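Local coordinates for Rho GTPase-activating protein 15 (Homo sapiens, PDB 3BYI) that switches off Rho-type GTPases, Rac1 among them, by stimulating conversion to the GDP-bound state, the activity carried by the RhoGAP domain in this chain, at residues 36-46 against 93-101; 172-183 against 195-203. All coordinates share one frame; numbering follows the deposited sequence.

Contact 1: residues 36-46 against 93-101; sequences PWFVKQCIEAV and TGALKMFFR
Val39 and Cys42 meet Leu96 and Phe99 in a buried, apolar helix-helix contact in the core of the all-helical RhoGAP domain, between helices 37-49 and 89-102. The two helix segments run roughly antiparallel, at 152°, with axes 9.7 Å apart. No hydrogen bond crosses between them. Apolar side chains do most of the joining.

Leu96 reaches into the middle of the contact. Its CG lies anti to the backbone N (chi1 -168°), which carries both methyl branches toward helix 37-49. Leu96 CD1 rests against the backbone at Val39, 3.8 Å from Val39 CA, and also meets Cys42 CB. Leu96 CD2 approaches Ile43 CG1 more loosely, at 4.3 Å.

Toward the start of helix 37-49, Phe99 takes over. Val39 crosses it at about a right angle, and Val39 CG2 comes within 3.6 Å of Phe99 CE2. The same methyl touches Phe100 CZ. At the far end of the ring, Phe99 CZ meets Pro36 CG at 3.8 Å. A serine in place of Phe99 would probably leave Pro36 CG without its partner, strip Val39 CG2 of one of its two rings and open a gap there.

Phe38 presents its ring edge to the other helix. Ala95 O lies in the ring plane, 3.8 Å from Phe38 CE2, and Phe38 CZ touches Ala95 CB. At the other end of the contact the methyls Val46 CG2 and Thr93 CG2 meet at 3.8 Å. Thr93 OG1 is hydrogen-bonded to His90 O in its own helix.

Other helices continue the core. Helix 63-74 packs on Phe38 and Ala95 through Leu69. Helix 141-159 touches Pro36, Ile43 and Val46 through Thr146, Val149 and His153.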
loop_
_atom_site.group_PDB
_atom_site.type_symbol
_atom_site.label_atom_id
_atom_site.label_comp_id
_atom_site.label_asym_id
_atom_site.label_seq_id
_atom_site.Cartn_x
_atom_site.Cartn_y
_atom_site.Cartn_z
ATOM N N PRO A 36 2.069 2.836 9.789
ATOM C CA PRO A 36 3.148 3.796 9.628
ATOM C C PRO A 36 2.685 5.229 9.380
ATOM O O PRO A 36 1.797 5.486 8.576
ATOM C CB PRO A 36 3.910 3.278 8.402
ATOM C CG PRO A 36 3.555 1.847 8.305
ATOM C CD PRO A 36 2.152 1.744 8.805
ATOM N N TRP A 37 3.314 6.155 10.071
ATOM C CA TRP A 37 3.078 7.584 9.865
ATOM C C TRP A 37 3.135 7.995 8.397
ATOM O O TRP A 37 2.351 8.827 7.980
ATOM C CB TRP A 37 4.079 8.437 10.654
ATOM C CG TRP A 37 3.672 8.524 12.039
ATOM C CD1 TRP A 37 4.248 7.912 13.107
ATOM C CD2 TRP A 37 2.534 9.206 12.525
ATOM N NE1 TRP A 37 3.538 8.184 14.236
ATOM C CE2 TRP A 37 2.482 8.990 13.911
ATOM C CE3 TRP A 37 1.550 9.994 11.921
ATOM C CZ2 TRP A 37 1.501 9.565 14.722
ATOM C CZ3 TRP A 37 0.567 10.538 12.702
ATOM C CH2 TRP A 37 0.541 10.322 14.096
ATOM N N PHE A 38 4.083 7.450 7.631
ATOM C CA PHE A 38 4.232 7.866 6.239
ATOM C C PHE A 38 2.993 7.488 5.413
ATOM O O PHE A 38 2.585 8.230 4.535
ATOM C CB PHE A 38 5.476 7.276 5.585
ATOM C CG PHE A 38 5.636 7.682 4.119
ATOM C CD1 PHE A 38 5.890 9.000 3.772
ATOM C CD2 PHE A 38 5.536 6.745 3.099
ATOM C CE1 PHE A 38 6.092 9.364 2.425
ATOM C CE2 PHE A 38 5.695 7.114 1.794
ATOM C CZ PHE A 38 5.989 8.419 1.456
ATOM N N VAL A 39 2.417 6.320 5.721
ATOM C CA VAL A 39 1.205 5.872 5.088
ATOM C C VAL A 39 0.026 6.832 5.405
ATOM O O VAL A 39 -0.768 7.179 4.541
ATOM C CB VAL A 39 0.861 4.401 5.490
ATOM C CG1 VAL A 39 -0.577 3.997 5.007
ATOM C CG2 VAL A 39 1.938 3.422 4.962
ATOM N N LYS A 40 -0.080 7.255 6.658
ATOM C CA LYS A 40 -1.151 8.148 7.036
ATOM C C LYS A 40 -0.941 9.559 6.455
ATOM O O LYS A 40 -1.901 10.240 6.090
ATOM C CB LYS A 40 -1.328 8.147 8.539
ATOM C CG LYS A 40 -1.788 6.803 9.096
ATOM C CD LYS A 40 -2.135 6.874 10.621
ATOM C CE LYS A 40 -0.950 7.098 11.497
ATOM N NZ LYS A 40 -1.295 7.002 12.969
ATOM N N GLN A 41 0.307 10.005 6.365
ATOM C CA GLN A 41 0.606 11.287 5.727
ATOM C C GLN A 41 0.207 11.327 4.257
ATOM O O GLN A 41 -0.274 12.348 3.773
ATOM C CB GLN A 41 2.087 11.576 5.737
ATOM C CG GLN A 41 2.514 12.409 6.835
ATOM C CD GLN A 41 3.863 12.999 6.584
ATOM O OE1 GLN A 41 4.864 12.288 6.597
ATOM N NE2 GLN A 41 3.903 14.322 6.356
ATOM N N CYS A 42 0.537 10.259 3.538
ATOM C CA CYS A 42 0.248 10.173 2.122
ATOM C C CYS A 42 -1.238 10.142 1.873
ATOM O O CYS A 42 -1.743 10.891 1.061
ATOM C CB CYS A 42 0.912 8.929 1.515
ATOM S SG CYS A 42 2.698 9.156 1.241
ATOM N N ILE A 43 -1.920 9.280 2.613
ATOM C CA ILE A 43 -3.378 9.204 2.622
ATOM C C ILE A 43 -4.002 10.574 2.869
ATOM O O ILE A 43 -4.911 10.972 2.119
ATOM C CB ILE A 43 -3.909 8.163 3.673
ATOM C CG1 ILE A 43 -3.697 6.751 3.110
ATOM C CG2 ILE A 43 -5.356 8.502 4.068
ATOM C CD1 ILE A 43 -3.974 5.636 4.033
ATOM N N GLU A 44 -3.519 11.297 3.876
ATOM C CA GLU A 44 -4.095 12.595 4.191
ATOM C C GLU A 44 -3.966 13.577 3.010
ATOM O O GLU A 44 -4.890 14.306 2.698
ATOM C CB GLU A 44 -3.416 13.195 5.423
ATOM C CG GLU A 44 -3.950 14.585 5.803
ATOM C CD GLU A 44 -2.927 15.410 6.576
ATOM O OE1 GLU A 44 -1.696 15.135 6.485
ATOM O OE2 GLU A 44 -3.372 16.344 7.270
ATOM N N ALA A 45 -2.785 13.621 2.402
ATOM C CA ALA A 45 -2.536 14.489 1.245
ATOM C C ALA A 45 -3.399 14.113 0.033
ATOM O O ALA A 45 -3.886 14.968 -0.673
ATOM C CB ALA A 45 -1.058 14.481 0.874
ATOM N N VAL A 46 -3.633 12.822 -0.164
ATOM C CA VAL A 46 -4.474 12.370 -1.265
ATOM C C VAL A 46 -5.947 12.722 -1.009
ATOM O O VAL A 46 -6.637 13.228 -1.906
ATOM C CB VAL A 46 -4.232 10.845 -1.609
ATOM C CG1 VAL A 46 -5.211 10.299 -2.710
ATOM C CG2 VAL A 46 -2.778 10.624 -2.085
ATOM N N THR A 93 1.107 9.543 -4.400
ATOM C CA THR A 93 0.568 8.216 -4.633
ATOM C C THR A 93 1.675 7.252 -5.017
ATOM O O THR A 93 1.678 6.138 -4.552
ATOM C CB THR A 93 -0.472 8.170 -5.743
ATOM O OG1 THR A 93 0.153 8.601 -6.946
ATOM C CG2 THR A 93 -1.730 9.019 -5.405
ATOM N N GLY A 94 2.596 7.690 -5.886
ATOM C CA GLY A 94 3.737 6.875 -6.290
ATOM C C GLY A 94 4.650 6.474 -5.146
ATOM O O GLY A 94 5.121 5.359 -5.089
ATOM N N ALA A 95 4.866 7.386 -4.218
ATOM C CA ALA A 95 5.720 7.135 -3.069
ATOM C C ALA A 95 5.031 6.192 -2.097
ATOM O O ALA A 95 5.667 5.300 -1.538
ATOM C CB ALA A 95 6.133 8.501 -2.384
ATOM N N LEU A 96 3.724 6.343 -1.919
ATOM C CA LEU A 96 2.953 5.399 -1.098
ATOM C C LEU A 96 3.069 3.990 -1.666
ATOM O O LEU A 96 3.418 3.064 -0.947
ATOM C CB LEU A 96 1.473 5.779 -1.030
ATOM C CG LEU A 96 0.661 5.028 0.036
ATOM C CD1 LEU A 96 1.389 5.159 1.379
ATOM C CD2 LEU A 96 -0.839 5.567 0.137
ATOM N N LYS A 97 2.836 3.841 -2.967
ATOM C CA LYS A 97 2.907 2.531 -3.592
ATOM C C LYS A 97 4.298 1.934 -3.519
ATOM O O LYS A 97 4.449 0.735 -3.309
ATOM C CB LYS A 97 2.450 2.600 -5.053
ATOM C CG LYS A 97 0.933 2.811 -5.240
ATOM C CD LYS A 97 0.557 2.749 -6.714
ATOM C CE LYS A 97 1.159 3.887 -7.545
ATOM N NZ LYS A 97 0.707 3.787 -8.940
ATOM N N MET A 98 5.304 2.779 -3.723
ATOM C CA MET A 98 6.712 2.372 -3.612
ATOM C C MET A 98 7.043 1.852 -2.210
ATOM O O MET A 98 7.831 0.916 -2.075
ATOM C CB MET A 98 7.658 3.548 -3.954
ATOM C CG MET A 98 9.115 3.187 -3.873
ATOM S SD MET A 98 10.280 4.461 -4.392
ATOM C CE MET A 98 10.086 4.288 -6.182
ATOM N N PHE A 99 6.462 2.474 -1.187
ATOM C CA PHE A 99 6.613 2.023 0.193
ATOM C C PHE A 99 6.111 0.600 0.315
ATOM O O PHE A 99 6.824 -0.276 0.794
ATOM C CB PHE A 99 5.886 2.963 1.174
ATOM C CG PHE A 99 5.872 2.462 2.603
ATOM C CD1 PHE A 99 6.986 2.645 3.428
ATOM C CD2 PHE A 99 4.758 1.794 3.109
ATOM C CE1 PHE A 99 6.977 2.189 4.698
ATOM C CE2 PHE A 99 4.748 1.293 4.412
ATOM C CZ PHE A 99 5.822 1.508 5.213
ATOM N N PHE A 100 4.901 0.345 -0.169
ATOM C CA PHE A 100 4.346 -0.999 -0.083
ATOM C C PHE A 100 5.111 -2.031 -0.926
ATOM O O PHE A 100 5.286 -3.191 -0.513
ATOM C CB PHE A 100 2.878 -0.992 -0.437
ATOM C CG PHE A 100 2.016 -0.414 0.646
ATOM C CD1 PHE A 100 1.428 0.839 0.493
ATOM C CD2 PHE A 100 1.828 -1.106 1.829
ATOM C CE1 PHE A 100 0.658 1.378 1.505
ATOM C CE2 PHE A 100 1.037 -0.597 2.829
ATOM C CZ PHE A 100 0.450 0.647 2.672
ATOM N N ARG A 101 5.605 -1.594 -2.090
ATOM C CA ARG A 101 6.396 -2.468 -2.960
ATOM C C ARG A 101 7.761 -2.797 -2.357
ATOM O O ARG A 101 8.294 -3.852 -2.636
ATOM C CB ARG A 101 6.587 -1.867 -4.379
ATOM C CG ARG A 101 5.356 -1.998 -5.295
ATOM C CD ARG A 101 5.390 -1.008 -6.497
ATOM N NE ARG A 101 4.068 -0.925 -7.136
ATOM C CZ ARG A 101 3.623 0.084 -7.895
ATOM N NH1 ARG A 101 4.376 1.142 -8.174
ATOM N NH2 ARG A 101 2.395 0.028 -8.400
#

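Contact 2: residues 172-183 against 195-203; sequences GIVFGPTLLRAE and YQNQIAELM
Gln196 and Asn197 project from helix 189-205 against helix 168-180 and the turn after it, in the C-terminal part of the RhoGAP domain. Gln196 CG sits between its backbone N and carbonyl carbon (chi1 68°), and the chain then extends past Gly176 and Pro177. This brings its amide to the turn, where both ends are used. Gln196 OE1 accepts from Ala182 N at 2.9 Å. Gln196 NE2 donates to Glu183 OE1 at 2.8 Å. That oxygen lies in the amide plane of Gln196, but the bond reaches it from above the carboxylate plane; the two planes are 55° apart.

Leu180 slides past Gln196 in the opposite direction. Leu180 CD2 meets Ile199 CD1 at 3.8 Å.

Asn197 is a knob in the hole formed by Gly172, Ile173, Gly176 and Pro177. Asn197 OD1 is 3.6 Å from Gly176 CA. Asn197 ND2 donates to a water, which in turn donates to Ile173 O. Gly172 and Gly176 allow this close crossing, with axes 7.7 Å apart at 108°: a CB on either would clash with Glu201 or Asn197. Ala200 CB packs beside Gly176.

Apolar contacts and bare glycines bring the helices close, while the Gln196 amide, its rotation fixed by two bonds, should hold Ala182 and Glu183 against helix 189-205.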
loop_
_atom_site.group_PDB
_atom_site.type_symbol
_atom_site.label_atom_id
_atom_site.label_comp_id
_atom_site.label_asym_id
_atom_site.label_seq_id
_atom_site.Cartn_x
_atom_site.Cartn_y
_atom_site.Cartn_z
ATOM N N GLY A 172 -7.968 -2.344 -8.091
ATOM C CA GLY A 172 -7.508 -3.715 -7.866
ATOM C C GLY A 172 -6.336 -4.096 -8.737
ATOM O O GLY A 172 -5.486 -4.832 -8.311
ATOM N N ILE A 173 -6.300 -3.578 -9.957
ATOM C CA ILE A 173 -5.176 -3.775 -10.885
ATOM C C ILE A 173 -3.895 -3.152 -10.339
ATOM O O ILE A 173 -2.808 -3.727 -10.519
ATOM C CB ILE A 173 -5.495 -3.190 -12.320
ATOM C CG1 ILE A 173 -6.524 -4.076 -13.050
ATOM C CG2 ILE A 173 -4.201 -3.079 -13.191
ATOM C CD1 ILE A 173 -7.222 -3.393 -14.248
ATOM N N VAL A 174 -4.032 -1.982 -9.712
ATOM C CA VAL A 174 -2.916 -1.260 -9.103
ATOM C C VAL A 174 -2.476 -1.941 -7.818
ATOM O O VAL A 174 -1.304 -2.257 -7.667
ATOM C CB VAL A 174 -3.270 0.231 -8.832
ATOM C CG1 VAL A 174 -2.149 0.941 -8.067
ATOM C CG2 VAL A 174 -3.529 0.957 -10.150
ATOM N N PHE A 175 -3.424 -2.209 -6.926
ATOM C CA PHE A 175 -3.095 -2.613 -5.552
ATOM C C PHE A 175 -2.933 -4.106 -5.340
ATOM O O PHE A 175 -2.372 -4.513 -4.334
ATOM C CB PHE A 175 -4.081 -1.979 -4.547
ATOM C CG PHE A 175 -3.813 -0.549 -4.321
ATOM C CD1 PHE A 175 -4.509 0.426 -5.021
ATOM C CD2 PHE A 175 -2.769 -0.162 -3.497
ATOM C CE1 PHE A 175 -4.197 1.750 -4.824
ATOM C CE2 PHE A 175 -2.441 1.144 -3.326
ATOM C CZ PHE A 175 -3.168 2.106 -3.975
ATOM N N GLY A 176 -3.422 -4.901 -6.286
ATOM C CA GLY A 176 -3.257 -6.338 -6.231
ATOM C C GLY A 176 -1.806 -6.733 -6.149
ATOM O O GLY A 176 -1.385 -7.335 -5.181
ATOM N N PRO A 177 -1.040 -6.395 -7.185
ATOM C CA PRO A 177 0.393 -6.644 -7.187
ATOM C C PRO A 177 1.155 -5.893 -6.081
ATOM O O PRO A 177 2.137 -6.411 -5.584
ATOM C CB PRO A 177 0.830 -6.143 -8.576
ATOM C CG PRO A 177 -0.401 -6.071 -9.382
ATOM C CD PRO A 177 -1.510 -5.803 -8.446
ATOM N N THR A 178 0.712 -4.681 -5.746
ATOM C CA THR A 178 1.378 -3.829 -4.761
ATOM C C THR A 178 1.293 -4.421 -3.333
ATOM O O THR A 178 2.244 -4.336 -2.580
ATOM C CB THR A 178 0.765 -2.365 -4.851
ATOM O OG1 THR A 178 1.157 -1.749 -6.091
ATOM C CG2 THR A 178 1.195 -1.472 -3.744
ATOM N N LEU A 179 0.160 -5.035 -3.004
ATOM C CA LEU A 179 -0.145 -5.446 -1.635
ATOM C C LEU A 179 -0.012 -6.950 -1.397
ATOM O O LEU A 179 0.208 -7.382 -0.266
ATOM C CB LEU A 179 -1.552 -4.946 -1.268
ATOM C CG LEU A 179 -1.787 -3.414 -1.384
ATOM C CD1 LEU A 179 -3.161 -3.098 -1.016
ATOM C CD2 LEU A 179 -0.884 -2.628 -0.496
ATOM N N LEU A 180 -0.147 -7.746 -2.457
ATOM C CA LEU A 180 -0.071 -9.203 -2.355
ATOM C C LEU A 180 1.162 -9.798 -3.060
ATOM O O LEU A 180 1.686 -10.853 -2.652
ATOM C CB LEU A 180 -1.347 -9.826 -2.905
ATOM C CG LEU A 180 -2.614 -9.548 -2.082
ATOM C CD1 LEU A 180 -3.607 -8.513 -2.676
ATOM C CD2 LEU A 180 -3.306 -10.849 -1.840
ATOM N N ARG A 181 1.646 -9.139 -4.108
ATOM C CA ARG A 181 2.943 -9.540 -4.706
ATOM C C ARG A 181 3.003 -11.044 -5.021
ATOM O O ARG A 181 4.016 -11.698 -4.816
ATOM C CB ARG A 181 4.087 -9.160 -3.748
ATOM C CG ARG A 181 5.494 -9.072 -4.346
ATOM C CD ARG A 181 6.530 -8.810 -3.236
ATOM N NE ARG A 181 6.359 -7.500 -2.634
ATOM C CZ ARG A 181 7.025 -7.043 -1.576
ATOM N NH1 ARG A 181 7.946 -7.795 -0.982
ATOM N NH2 ARG A 181 6.766 -5.816 -1.120
ATOM N N ALA A 182 1.908 -11.569 -5.562
ATOM C CA ALA A 182 1.717 -13.019 -5.720
ATOM C C ALA A 182 2.094 -13.554 -7.089
ATOM O O ALA A 182 2.006 -14.757 -7.306
ATOM C CB ALA A 182 0.260 -13.394 -5.388
ATOM N N GLU A 183 2.529 -12.666 -7.989
ATOM C CA GLU A 183 2.813 -12.995 -9.416
ATOM C C GLU A 183 3.693 -14.225 -9.518
ATOM O O GLU A 183 3.376 -15.187 -10.259
ATOM C CB GLU A 183 3.562 -11.859 -10.163
ATOM C CG GLU A 183 2.891 -10.504 -10.281
ATOM C CD GLU A 183 2.954 -9.724 -8.987
ATOM O OE1 GLU A 183 2.128 -10.008 -8.095
ATOM O OE2 GLU A 183 3.827 -8.851 -8.853
ATOM N N TYR A 195 -6.054 -13.801 -8.892
ATOM C CA TYR A 195 -6.307 -14.056 -7.481
ATOM C C TYR A 195 -6.117 -12.788 -6.663
ATOM O O TYR A 195 -6.962 -12.423 -5.855
ATOM C CB TYR A 195 -5.355 -15.085 -6.926
ATOM C CG TYR A 195 -5.618 -16.526 -7.267
ATOM C CD1 TYR A 195 -6.795 -16.946 -7.878
ATOM C CD2 TYR A 195 -4.676 -17.491 -6.914
ATOM C CE1 TYR A 195 -7.006 -18.297 -8.162
ATOM C CE2 TYR A 195 -4.874 -18.826 -7.195
ATOM C CZ TYR A 195 -6.034 -19.237 -7.806
ATOM O OH TYR A 195 -6.193 -20.582 -8.050
ATOM N N GLN A 196 -4.983 -12.137 -6.847
ATOM C CA GLN A 196 -4.666 -11.003 -6.037
ATOM C C GLN A 196 -5.525 -9.774 -6.337
ATOM O O GLN A 196 -5.922 -9.060 -5.415
ATOM C CB GLN A 196 -3.194 -10.678 -6.145
ATOM C CG GLN A 196 -2.727 -10.161 -7.464
ATOM C CD GLN A 196 -1.218 -10.131 -7.507
ATOM O OE1 GLN A 196 -0.568 -10.387 -6.499
ATOM N NE2 GLN A 196 -0.655 -9.812 -8.657
ATOM N N ASN A 197 -5.832 -9.534 -7.607
ATOM C CA ASN A 197 -6.732 -8.451 -7.973
ATOM C C ASN A 197 -8.164 -8.676 -7.442
ATOM O O ASN A 197 -8.835 -7.737 -7.010
ATOM C CB ASN A 197 -6.770 -8.307 -9.487
ATOM C CG ASN A 197 -5.459 -7.795 -10.028
ATOM O OD1 ASN A 197 -4.494 -7.722 -9.295
ATOM N ND2 ASN A 197 -5.414 -7.453 -11.308
ATOM N N GLN A 198 -8.620 -9.923 -7.464
ATOM C CA GLN A 198 -9.923 -10.237 -6.923
ATOM C C GLN A 198 -9.970 -10.044 -5.423
ATOM O O GLN A 198 -10.985 -9.595 -4.903
ATOM C CB GLN A 198 -10.354 -11.655 -7.282
ATOM C CG GLN A 198 -10.836 -11.803 -8.732
ATOM C CD GLN A 198 -11.905 -10.818 -9.094
ATOM O OE1 GLN A 198 -11.661 -9.855 -9.842
ATOM N NE2 GLN A 198 -13.104 -11.031 -8.539
ATOM N N ILE A 199 -8.889 -10.392 -4.723
ATOM C CA ILE A 199 -8.822 -10.202 -3.273
ATOM C C ILE A 199 -8.833 -8.719 -2.959
ATOM O O ILE A 199 -9.545 -8.263 -2.060
ATOM C CB ILE A 199 -7.554 -10.830 -2.621
ATOM C CG1 ILE A 199 -7.587 -12.369 -2.704
ATOM C CG2 ILE A 199 -7.461 -10.409 -1.161
ATOM C CD1 ILE A 199 -6.237 -13.024 -2.746
ATOM N N ALA A 200 -8.032 -7.946 -3.701
ATOM C CA ALA A 200 -8.027 -6.495 -3.479
ATOM C C ALA A 200 -9.392 -5.869 -3.771
ATOM O O ALA A 200 -9.842 -5.024 -3.018
ATOM C CB ALA A 200 -6.909 -5.799 -4.261
ATOM N N GLU A 201 -10.042 -6.266 -4.864
ATOM C CA GLU A 201 -11.384 -5.788 -5.181
ATOM C C GLU A 201 -12.395 -6.075 -4.063
ATOM O O GLU A 201 -13.224 -5.214 -3.725
ATOM C CB GLU A 201 -11.882 -6.414 -6.492
ATOM C CG GLU A 201 -11.280 -5.816 -7.716
ATOM C CD GLU A 201 -11.979 -6.204 -9.001
ATOM O OE1 GLU A 201 -13.213 -6.338 -9.016
ATOM O OE2 GLU A 201 -11.268 -6.369 -10.009
ATOM N N LEU A 202 -12.344 -7.278 -3.487
ATOM C CA LEU A 202 -13.294 -7.627 -2.419
ATOM C C LEU A 202 -13.046 -6.812 -1.149
ATOM O O LEU A 202 -14.014 -6.390 -0.467
ATOM C CB LEU A 202 -13.229 -9.105 -2.052
ATOM C CG LEU A 202 -14.304 -9.597 -1.067
ATOM C CD1 LEU A 202 -15.737 -9.474 -1.682
ATOM C CD2 LEU A 202 -13.994 -10.995 -0.682
ATOM N N MET A 203 -11.768 -6.601 -0.816
ATOM C CA MET A 203 -11.436 -5.832 0.372
ATOM C C MET A 203 -11.908 -4.387 0.227
ATOM O O MET A 203 -12.267 -3.718 1.198
ATOM C CB MET A 203 -9.933 -5.831 0.649
ATOM C CG MET A 203 -9.289 -7.204 0.784
ATOM S SD MET A 203 -9.369 -7.900 2.411
ATOM C CE MET A 203 -8.376 -6.726 3.303
HETATM O O HOH W 1 -2.932 -6.115 -11.852
#

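How the contacts relate
Contact 1 closes before contact 2 opens, so the two follow in series along one RhoGAP domain. Their centres are about 17 Å apart. They share no helix: contact 1 pairs helices 37-49 and 89-102, contact 2 pairs helices 168-180 and 189-205. Helices 89-102 and 168-180 nevertheless touch. Arg101 NE lies 3.2 Å from Thr178 OG1, a probable hydrogen bond, and Lys97 CD packs against Val174 CG1. Helix 141-159 borders both contacts. Arg58, the predicted arginine finger, lies near each, with its side chain about 8 Å from that of Thr93 and about 7 Å from that of Ile173. Both contacts thus belong to the helical framework close to the predicted arginine finger.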